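Local coordinates for protein RavA (Legionella pneumophila str. Paris, PDB 6WO6) that is a Legionella pneumophila effector of unclear molecular function that probably acts in the host cell during infection, at residues L13-Y17 with R47-P53; V87-I92 with L122-L127; L26-R30 with A67-Q71. The protein carries 2 engineered substitutions. All coordinates share one frame. Residues are numbered along the deposited sequence.

Contact 1: L13-Y17 with R47-P53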
loop_
_atom_site.group_PDB
_atom_site.type_symbol
_atom_site.label_atom_id
_atom_site.label_comp_id
_atom_site.label_asym_id
_atom_site.label_seq_id
_atom_site.Cartn_x
_atom_site.Cartn_y
_atom_site.Cartn_z
ATOM N N LEU A 13 -14.694 27.266 24.968
ATOM C CA LEU A 13 -13.833 26.294 25.624
ATOM C C LEU A 13 -12.668 25.933 24.713
ATOM O O LEU A 13 -12.842 25.734 23.507
ATOM C CB LEU A 13 -14.624 25.042 25.988
ATOM C CG LEU A 13 -15.817 25.227 26.925
ATOM C CD1 LEU A 13 -16.583 23.923 27.092
ATOM C CD2 LEU A 13 -15.353 25.757 28.272
ATOM N N GLU A 14 -11.470 25.854 25.292
ATOM C CA GLU A 14 -10.285 25.526 24.508
ATOM C C GLU A 14 -9.976 24.036 24.488
ATOM O O GLU A 14 -9.294 23.571 23.566
ATOM C CB GLU A 14 -9.066 26.302 25.021
ATOM C CG GLU A 14 -8.734 26.099 26.489
ATOM C CD GLU A 14 -7.675 27.076 26.978
ATOM O OE1 GLU A 14 -7.680 28.238 26.513
ATOM O OE2 GLU A 14 -6.834 26.684 27.818
ATOM N N HIS A 15 -10.459 23.279 25.471
ATOM C CA HIS A 15 -10.363 21.820 25.476
ATOM C C HIS A 15 -11.753 21.266 25.758
ATOM O O HIS A 15 -12.043 20.818 26.877
ATOM C CB HIS A 15 -9.342 21.330 26.504
ATOM C CG HIS A 15 -7.946 21.803 26.242
ATOM N ND1 HIS A 15 -7.260 21.498 25.085
ATOM C CD2 HIS A 15 -7.105 22.559 26.989
ATOM C CE1 HIS A 15 -6.059 22.048 25.131
ATOM N NE2 HIS A 15 -5.939 22.697 26.276
ATOM N N PRO A 16 -12.642 21.279 24.760
ATOM C CA PRO A 16 -14.035 20.878 25.020
ATOM C C PRO A 16 -14.198 19.437 25.470
ATOM O O PRO A 16 -15.125 19.153 26.236
ATOM C CB PRO A 16 -14.728 21.132 23.672
ATOM C CG PRO A 16 -13.625 21.164 22.665
ATOM C CD PRO A 16 -12.453 21.756 23.381
ATOM N N TYR A 17 -13.339 18.512 25.028
ATOM C CA TYR A 17 -13.518 17.121 25.435
ATOM C C TYR A 17 -13.163 16.919 26.904
ATOM O O TYR A 17 -13.821 16.141 27.603
ATOM C CB TYR A 17 -12.692 16.181 24.557
ATOM C CG TYR A 17 -12.834 14.735 24.986
ATOM C CD1 TYR A 17 -14.008 14.034 24.743
ATOM C CD2 TYR A 17 -11.808 14.082 25.658
ATOM C CE1 TYR A 17 -14.154 12.717 25.145
ATOM C CE2 TYR A 17 -11.944 12.766 26.063
ATOM C CZ TYR A 17 -13.120 12.089 25.803
ATOM O OH TYR A 17 -13.268 10.779 26.201
ATOM N N ARG A 47 -15.448 20.074 17.379
ATOM C CA ARG A 47 -14.226 20.131 18.180
ATOM C C ARG A 47 -14.254 19.098 19.303
ATOM O O ARG A 47 -13.255 18.406 19.556
ATOM C CB ARG A 47 -14.036 21.535 18.747
ATOM C CG ARG A 47 -13.890 22.621 17.694
ATOM C CD ARG A 47 -13.881 23.983 18.351
ATOM N NE ARG A 47 -12.894 24.045 19.424
ATOM C CZ ARG A 47 -12.999 24.834 20.488
ATOM N NH1 ARG A 47 -14.054 25.623 20.631
ATOM N NH2 ARG A 47 -12.052 24.825 21.415
ATOM N N LEU A 48 -15.396 18.988 19.985
ATOM C CA LEU A 48 -15.568 18.015 21.054
ATOM C C LEU A 48 -15.269 16.602 20.572
ATOM O O LEU A 48 -14.628 15.815 21.279
ATOM C CB LEU A 48 -16.998 18.133 21.592
ATOM C CG LEU A 48 -17.547 17.315 22.758
ATOM C CD1 LEU A 48 -16.563 17.262 23.887
ATOM C CD2 LEU A 48 -18.850 17.944 23.235
ATOM N N VAL A 49 -15.705 16.269 19.356
ATOM C CA VAL A 49 -15.470 14.925 18.838
ATOM C C VAL A 49 -14.035 14.767 18.336
ATOM O O VAL A 49 -13.448 13.683 18.454
ATOM C CB VAL A 49 -16.513 14.603 17.750
ATOM C CG1 VAL A 49 -15.927 13.736 16.658
ATOM C CG2 VAL A 49 -17.714 13.914 18.371
ATOM N N LEU A 50 -13.440 15.833 17.796
ATOM C CA LEU A 50 -12.054 15.760 17.343
ATOM C C LEU A 50 -11.113 15.465 18.502
ATOM O O LEU A 50 -10.267 14.567 18.415
ATOM C CB LEU A 50 -11.654 17.064 16.652
ATOM C CG LEU A 50 -11.939 17.156 15.155
ATOM C CD1 LEU A 50 -11.926 18.603 14.695
ATOM C CD2 LEU A 50 -10.918 16.343 14.378
ATOM N N GLU A 51 -11.253 16.203 19.606
ATOM C CA GLU A 51 -10.313 16.049 20.712
ATOM C C GLU A 51 -10.450 14.721 21.448
ATOM O O GLU A 51 -9.563 14.384 22.240
ATOM C CB GLU A 51 -10.472 17.196 21.704
ATOM C CG GLU A 51 -10.069 18.545 21.149
ATOM C CD GLU A 51 -10.026 19.607 22.221
ATOM O OE1 GLU A 51 -9.574 20.734 21.926
ATOM O OE2 GLU A 51 -10.443 19.309 23.362
ATOM N N CYS A 52 -11.517 13.967 21.213
ATOM C CA CYS A 52 -11.708 12.696 21.901
ATOM C C CYS A 52 -10.776 11.639 21.321
ATOM O O CYS A 52 -10.870 11.336 20.127
ATOM C CB CYS A 52 -13.153 12.240 21.776
ATOM S SG CYS A 52 -13.459 10.583 22.403
ATOM N N PRO A 53 -9.874 11.058 22.115
ATOM C CA PRO A 53 -8.989 10.015 21.585
ATOM C C PRO A 53 -9.784 8.789 21.163
ATOM O O PRO A 53 -10.907 8.558 21.616
ATOM C CB PRO A 53 -8.061 9.695 22.764
ATOM C CG PRO A 53 -8.191 10.861 23.693
ATOM C CD PRO A 53 -9.595 11.351 23.528
#
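Y17, P16 and E51 have the largest areas buried in this contact. Y17 lies across the C-terminal end of helix 38-51. C52 CA sits 3.8 Å from the centroid of the Y17 ring and only 8° off its normal, a CH-pi contact over the face. The sulfur of the same cysteine approaches obliquely, with C52 SG 3.5 Å from Y17 CE1. P53 CD lies 3.7 Å from Y17 CE2, and L48 CD1 packs 4.1 Å from Y17 CB. The Y17 hydroxyl bonds E56 on the next helix, and F60 meets the ring edge-to-face.

P16 opens helix 16-20, with H15 at the N-cap position. P16 N has no hydrogen to share. Y17 N gives E51 OE2 a weak hydrogen bond (3.4 Å), and E51 OE2 also lies 3.2 Å from P16 CD. P16 also meets R47, whose guanidinium has P16 CG over one face. R47 NH2 donates to L13 O at 2.4 Å, very short for such a bond. R47 NH1 adds a weak one to L13 O at 3.1 Å.

The chemistry is mixed. The Y17 ring packs over C52 and beside P53 and L48, while R47 and E51 serve backbone groups just before and at the start of helix 16-20. The start of that helix is thus joined to the end of helix 38-51 by apolar and polar contacts.

Contact 2: V87-I92 with L122-L127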
loop_
_atom_site.group_PDB
_atom_site.type_symbol
_atom_site.label_atom_id
_atom_site.label_comp_id
_atom_site.label_asym_id
_atom_site.label_seq_id
_atom_site.Cartn_x
_atom_site.Cartn_y
_atom_site.Cartn_z
ATOM N N VAL A 87 -19.805 10.475 12.420
ATOM C CA VAL A 87 -18.801 10.758 11.394
ATOM C C VAL A 87 -17.443 10.203 11.808
ATOM O O VAL A 87 -16.803 9.445 11.062
ATOM C CB VAL A 87 -18.728 12.271 11.115
ATOM C CG1 VAL A 87 -17.550 12.583 10.201
ATOM C CG2 VAL A 87 -20.029 12.759 10.502
ATOM N N LYS A 88 -16.983 10.565 13.010
ATOM C CA LYS A 88 -15.647 10.145 13.422
ATOM C C LYS A 88 -15.560 8.630 13.594
ATOM O O LYS A 88 -14.552 8.018 13.222
ATOM C CB LYS A 88 -15.227 10.854 14.708
ATOM C CG LYS A 88 -13.877 10.382 15.236
ATOM C CD LYS A 88 -13.071 11.509 15.860
ATOM C CE LYS A 88 -11.781 10.980 16.478
ATOM N NZ LYS A 88 -10.971 12.064 17.101
ATOM N N LYS A 89 -16.601 8.006 14.149
ATOM C CA LYS A 89 -16.582 6.563 14.358
ATOM C C LYS A 89 -16.517 5.823 13.029
ATOM O O LYS A 89 -15.717 4.894 12.860
ATOM C CB LYS A 89 -17.815 6.137 15.158
ATOM C CG LYS A 89 -17.912 4.644 15.426
ATOM C CD LYS A 89 -16.751 4.171 16.285
ATOM C CE LYS A 89 -16.054 2.968 15.664
ATOM N NZ LYS A 89 -14.700 2.753 16.251
ATOM N N ARG A 90 -17.346 6.231 12.063
ATOM C CA ARG A 90 -17.361 5.546 10.778
ATOM C C ARG A 90 -16.073 5.770 9.998
ATOM O O ARG A 90 -15.646 4.883 9.252
ATOM C CB ARG A 90 -18.568 5.993 9.956
ATOM C CG ARG A 90 -19.894 5.559 10.549
ATOM C CD ARG A 90 -21.062 6.012 9.698
ATOM N NE ARG A 90 -22.336 5.718 10.346
ATOM C CZ ARG A 90 -23.523 6.000 9.823
ATOM N NH1 ARG A 90 -23.604 6.587 8.637
ATOM N NH2 ARG A 90 -24.631 5.695 10.486
ATOM N N ILE A 91 -15.433 6.933 10.154
ATOM C CA ILE A 91 -14.166 7.138 9.460
ATOM C C ILE A 91 -13.048 6.340 10.125
ATOM O O ILE A 91 -12.247 5.688 9.447
ATOM C CB ILE A 91 -13.828 8.636 9.381
ATOM C CG1 ILE A 91 -14.750 9.327 8.376
ATOM C CG2 ILE A 91 -12.367 8.834 8.996
ATOM C CD1 ILE A 91 -14.569 10.828 8.312
ATOM N N ILE A 92 -12.981 6.362 11.458
ATOM C CA ILE A 92 -11.879 5.709 12.158
ATOM C C ILE A 92 -12.007 4.190 12.096
ATOM O O ILE A 92 -10.996 3.476 12.106
ATOM C CB ILE A 92 -11.802 6.239 13.604
ATOM C CG1 ILE A 92 -10.953 7.513 13.649
ATOM C CG2 ILE A 92 -11.265 5.191 14.568
ATOM C CD1 ILE A 92 -9.587 7.356 13.013
ATOM N N LEU A 122 -15.492 18.520 9.531
ATOM C CA LEU A 122 -15.132 17.530 10.541
ATOM C C LEU A 122 -14.564 16.269 9.901
ATOM O O LEU A 122 -13.610 15.678 10.419
ATOM C CB LEU A 122 -16.349 17.188 11.398
ATOM C CG LEU A 122 -16.134 16.015 12.356
ATOM C CD1 LEU A 122 -15.139 16.384 13.446
ATOM C CD2 LEU A 122 -17.445 15.543 12.953
ATOM N N ALA A 123 -15.142 15.838 8.778
ATOM C CA ALA A 123 -14.626 14.662 8.083
ATOM C C ALA A 123 -13.188 14.883 7.634
ATOM O O ALA A 123 -12.319 14.028 7.844
ATOM C CB ALA A 123 -15.517 14.325 6.888
ATOM N N ILE A 124 -12.916 16.037 7.020
ATOM C CA ILE A 124 -11.564 16.335 6.554
ATOM C C ILE A 124 -10.600 16.442 7.729
ATOM O O ILE A 124 -9.434 16.041 7.630
ATOM C CB ILE A 124 -11.567 17.617 5.701
ATOM C CG1 ILE A 124 -12.501 17.458 4.503
ATOM C CG2 ILE A 124 -10.160 17.956 5.243
ATOM C CD1 ILE A 124 -12.140 16.299 3.600
ATOM N N ASP A 125 -11.068 16.976 8.861
ATOM C CA ASP A 125 -10.197 17.102 10.029
ATOM C C ASP A 125 -9.878 15.740 10.638
ATOM O O ASP A 125 -8.758 15.512 11.108
ATOM C CB ASP A 125 -10.838 18.020 11.069
ATOM C CG ASP A 125 -10.889 19.464 10.612
ATOM O OD1 ASP A 125 -10.012 19.861 9.817
ATOM O OD2 ASP A 125 -11.804 20.202 11.043
ATOM N N VAL A 126 -10.850 14.826 10.644
ATOM C CA VAL A 126 -10.580 13.468 11.110
ATOM C C VAL A 126 -9.635 12.756 10.148
ATOM O O VAL A 126 -8.758 11.989 10.567
ATOM C CB VAL A 126 -11.897 12.689 11.296
ATOM C CG1 VAL A 126 -11.617 11.236 11.642
ATOM C CG2 VAL A 126 -12.734 13.324 12.386
ATOM N N LEU A 127 -9.786 13.010 8.846
ATOM C CA LEU A 127 -8.916 12.381 7.860
ATOM C C LEU A 127 -7.496 12.925 7.918
ATOM O O LEU A 127 -6.557 12.240 7.497
ATOM C CB LEU A 127 -9.489 12.574 6.457
ATOM C CG LEU A 127 -10.733 11.757 6.117
ATOM C CD1 LEU A 127 -11.327 12.202 4.792
ATOM C CD2 LEU A 127 -10.399 10.277 6.078
#
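The last turns of helix 77-92 pack here along most of the short helix 120-127. The axes of the two segments approach to 9.8 Å, with N-to-C directions 40° apart (signed crossing angle -40°), so the helices run roughly the same way.

Apolar contacts do most of the work. V126 and I91 have the largest buried areas. I91 CG2 lies 3.7 Å from V126 CG1 and 3.8 Å from L127 CD2. Its other branch reaches back along the partner helix, with I91 CD1 3.9 Å from A123 CB. V87 sits one turn earlier. V87 CB meets L122 CD2 at 4.0 Å, and V87 CG1 is 4.3 Å from A123 CB. I92 makes a lighter contact, with I92 CG1 4.3 Å from V126 CG1. V87 and I91 are spaced i, i+4, as are L122 with V126 and A123 with L127. Each helix thus offers one apolar face. The small A123 lets V87 and I91 come close to its backbone: I91 CD1 is 3.8 Å from A123 CA.

The polar part is indirect. The two segments share no hydrogen bond. K88 joins them through its aliphatic chain, with K88 CD 3.9 Å from V126 CG2. Its amine reaches past this interface to bond C52 O and V49 O.

The interface is buried within an all-helical bundle. F116 of helix 115-118 packs on V87 and I91. F158, from a loop, touches A123 and L127. L50 of helix 38-51 lies against L122 and V126.

Contact 3: L26-R30 with A67-Q71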
loop_
_atom_site.group_PDB
_atom_site.type_symbol
_atom_site.label_atom_id
_atom_site.label_comp_id
_atom_site.label_asym_id
_atom_site.label_seq_id
_atom_site.Cartn_x
_atom_site.Cartn_y
_atom_site.Cartn_z
ATOM N N LEU A 26 -22.349 16.861 30.323
ATOM C CA LEU A 26 -23.335 17.081 29.269
ATOM C C LEU A 26 -24.701 17.426 29.850
ATOM O O LEU A 26 -25.417 18.278 29.309
ATOM C CB LEU A 26 -23.426 15.846 28.372
ATOM C CG LEU A 26 -22.311 15.667 27.341
ATOM C CD1 LEU A 26 -22.491 14.373 26.565
ATOM C CD2 LEU A 26 -22.281 16.857 26.398
ATOM N N ALA A 27 -25.079 16.781 30.956
ATOM C CA ALA A 27 -26.382 17.047 31.558
ATOM C C ALA A 27 -26.409 18.388 32.284
ATOM O O ALA A 27 -27.434 19.079 32.271
ATOM C CB ALA A 27 -26.761 15.915 32.513
ATOM N N GLU A 28 -25.300 18.767 32.925
ATOM C CA GLU A 28 -25.259 20.039 33.644
ATOM C C GLU A 28 -25.460 21.219 32.703
ATOM O O GLU A 28 -26.106 22.210 33.063
ATOM C CB GLU A 28 -23.931 20.189 34.384
ATOM C CG GLU A 28 -23.713 19.222 35.528
ATOM C CD GLU A 28 -22.295 19.291 36.068
ATOM O OE1 GLU A 28 -21.483 20.060 35.508
ATOM O OE2 GLU A 28 -21.988 18.576 37.046
ATOM N N ASN A 29 -24.914 21.131 31.491
ATOM C CA ASN A 29 -24.888 22.244 30.555
ATOM C C ASN A 29 -25.939 22.119 29.457
ATOM O O ASN A 29 -25.841 22.813 28.440
ATOM C CB ASN A 29 -23.495 22.369 29.937
ATOM C CG ASN A 29 -22.398 22.450 30.984
ATOM O OD1 ASN A 29 -22.021 23.535 31.424
ATOM N ND2 ASN A 29 -21.884 21.297 31.389
ATOM N N ARG A 30 -26.952 21.270 29.652
ATOM C CA ARG A 30 -27.913 20.984 28.587
ATOM C C ARG A 30 -28.626 22.247 28.117
ATOM O O ARG A 30 -28.726 22.504 26.911
ATOM C CB ARG A 30 -28.925 19.942 29.065
ATOM C CG ARG A 30 -30.055 19.668 28.081
ATOM C CD ARG A 30 -31.063 18.672 28.639
ATOM N NE ARG A 30 -30.497 17.331 28.767
ATOM C CZ ARG A 30 -30.007 16.825 29.895
ATOM N NH1 ARG A 30 -29.512 15.594 29.908
ATOM N NH2 ARG A 30 -30.012 17.545 31.009
ATOM N N ALA A 67 -26.785 11.271 28.534
ATOM C CA ALA A 67 -27.414 12.585 28.554
ATOM C C ALA A 67 -28.567 12.712 27.566
ATOM O O ALA A 67 -29.126 13.806 27.430
ATOM C CB ALA A 67 -26.371 13.670 28.273
ATOM N N ARG A 68 -28.939 11.634 26.881
ATOM C CA ARG A 68 -30.053 11.699 25.947
ATOM C C ARG A 68 -31.369 11.832 26.703
ATOM O O ARG A 68 -31.567 11.220 27.757
ATOM C CB ARG A 68 -30.075 10.459 25.052
ATOM C CG ARG A 68 -31.102 10.523 23.930
ATOM C CD ARG A 68 -31.005 9.313 23.016
ATOM N NE ARG A 68 -32.039 9.324 21.984
ATOM N N MET A 69 -32.267 12.646 26.163
ATOM C CA MET A 69 -33.563 12.909 26.762
ATOM C C MET A 69 -34.663 12.643 25.745
ATOM O O MET A 69 -34.416 12.690 24.536
ATOM C CB MET A 69 -33.652 14.359 27.259
ATOM C CG MET A 69 -32.812 14.634 28.492
ATOM S SD MET A 69 -33.459 13.776 29.938
ATOM C CE MET A 69 -32.056 13.858 31.049
ATOM N N PRO A 70 -35.882 12.343 26.205
ATOM C CA PRO A 70 -36.991 12.195 25.246
ATOM C C PRO A 70 -37.247 13.456 24.440
ATOM O O PRO A 70 -37.546 13.374 23.242
ATOM C CB PRO A 70 -38.185 11.831 26.142
ATOM C CG PRO A 70 -37.792 12.278 27.518
ATOM C CD PRO A 70 -36.311 12.083 27.589
ATOM N N GLN A 71 -37.116 14.626 25.064
ATOM C CA GLN A 71 -37.283 15.905 24.383
ATOM C C GLN A 71 -36.151 16.219 23.409
ATOM O O GLN A 71 -36.191 17.277 22.768
ATOM C CB GLN A 71 -37.401 17.023 25.419
ATOM C CG GLN A 71 -36.425 16.873 26.573
ATOM C CD GLN A 71 -35.912 18.203 27.082
ATOM O OE1 GLN A 71 -36.498 19.250 26.811
ATOM N NE2 GLN A 71 -34.806 18.169 27.817
#
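R30 and A67 have the largest buried areas here, 82 and 63 Å². The R30 side chain reaches across to the loop after helix 54-66. Its chi1 and chi2 are both t, so the chain extends from the backbone. Chi3 then turns to m, at -68°, and swings the guanidinium to the end of helix 54-66. There R30 NH1 donates to A67 O at 3.1 Å, with a nearly straight angle of 169°. A67 O lies at the edge of the guanidinium, near its plane, as suits such a bond.

M69 packs on the same group from another direction. Its chi1 and chi2 are both m, which folds the side chain back so that its methyl lies over one guanidinium face. M69 CE is 3.3 Å from R30 NH1. Q71 has chi1 p, at 42°, and places Q71 NE2 3.9 Å from R30 CD, a loose approach to the aliphatic part.

The apolar part is small. L26, with chi1 m and chi2 t, puts its CB 3.7 Å from A67 CB. A67 CB also packs near the A27 backbone, 4.3 Å from A27 N.

The contact joins the break between helix 23-28 and helix 30-34 to the loop that follows helix 54-66. Helix 77-92 lies beside both segments: L81 touches L26, and H78 touches R68. D72 accepts a hydrogen bond from M69 N, within the loop that leads to that helix.

All three contacts lie in the N-terminal helical part of the chain, on the same side of its centre. Contacts 1 and 3 interleave along the sequence, and contact 2 follows both. Contacts 1 and 2 have centres 14 Å apart and touch. K88 of helix 77-92 hydrogen-bonds V49 O and C52 O at the end of helix 38-51, and L50 packs on L122. Contact 3 is 18 Å from contact 1 and 24 Å from contact 2, centre to centre. It touches neither. Helix 77-92 links the set: L81 meets L26 and L48, and its last turns form contact 2. Together they join helices from the first 127 residues into one N-terminal helical bundle.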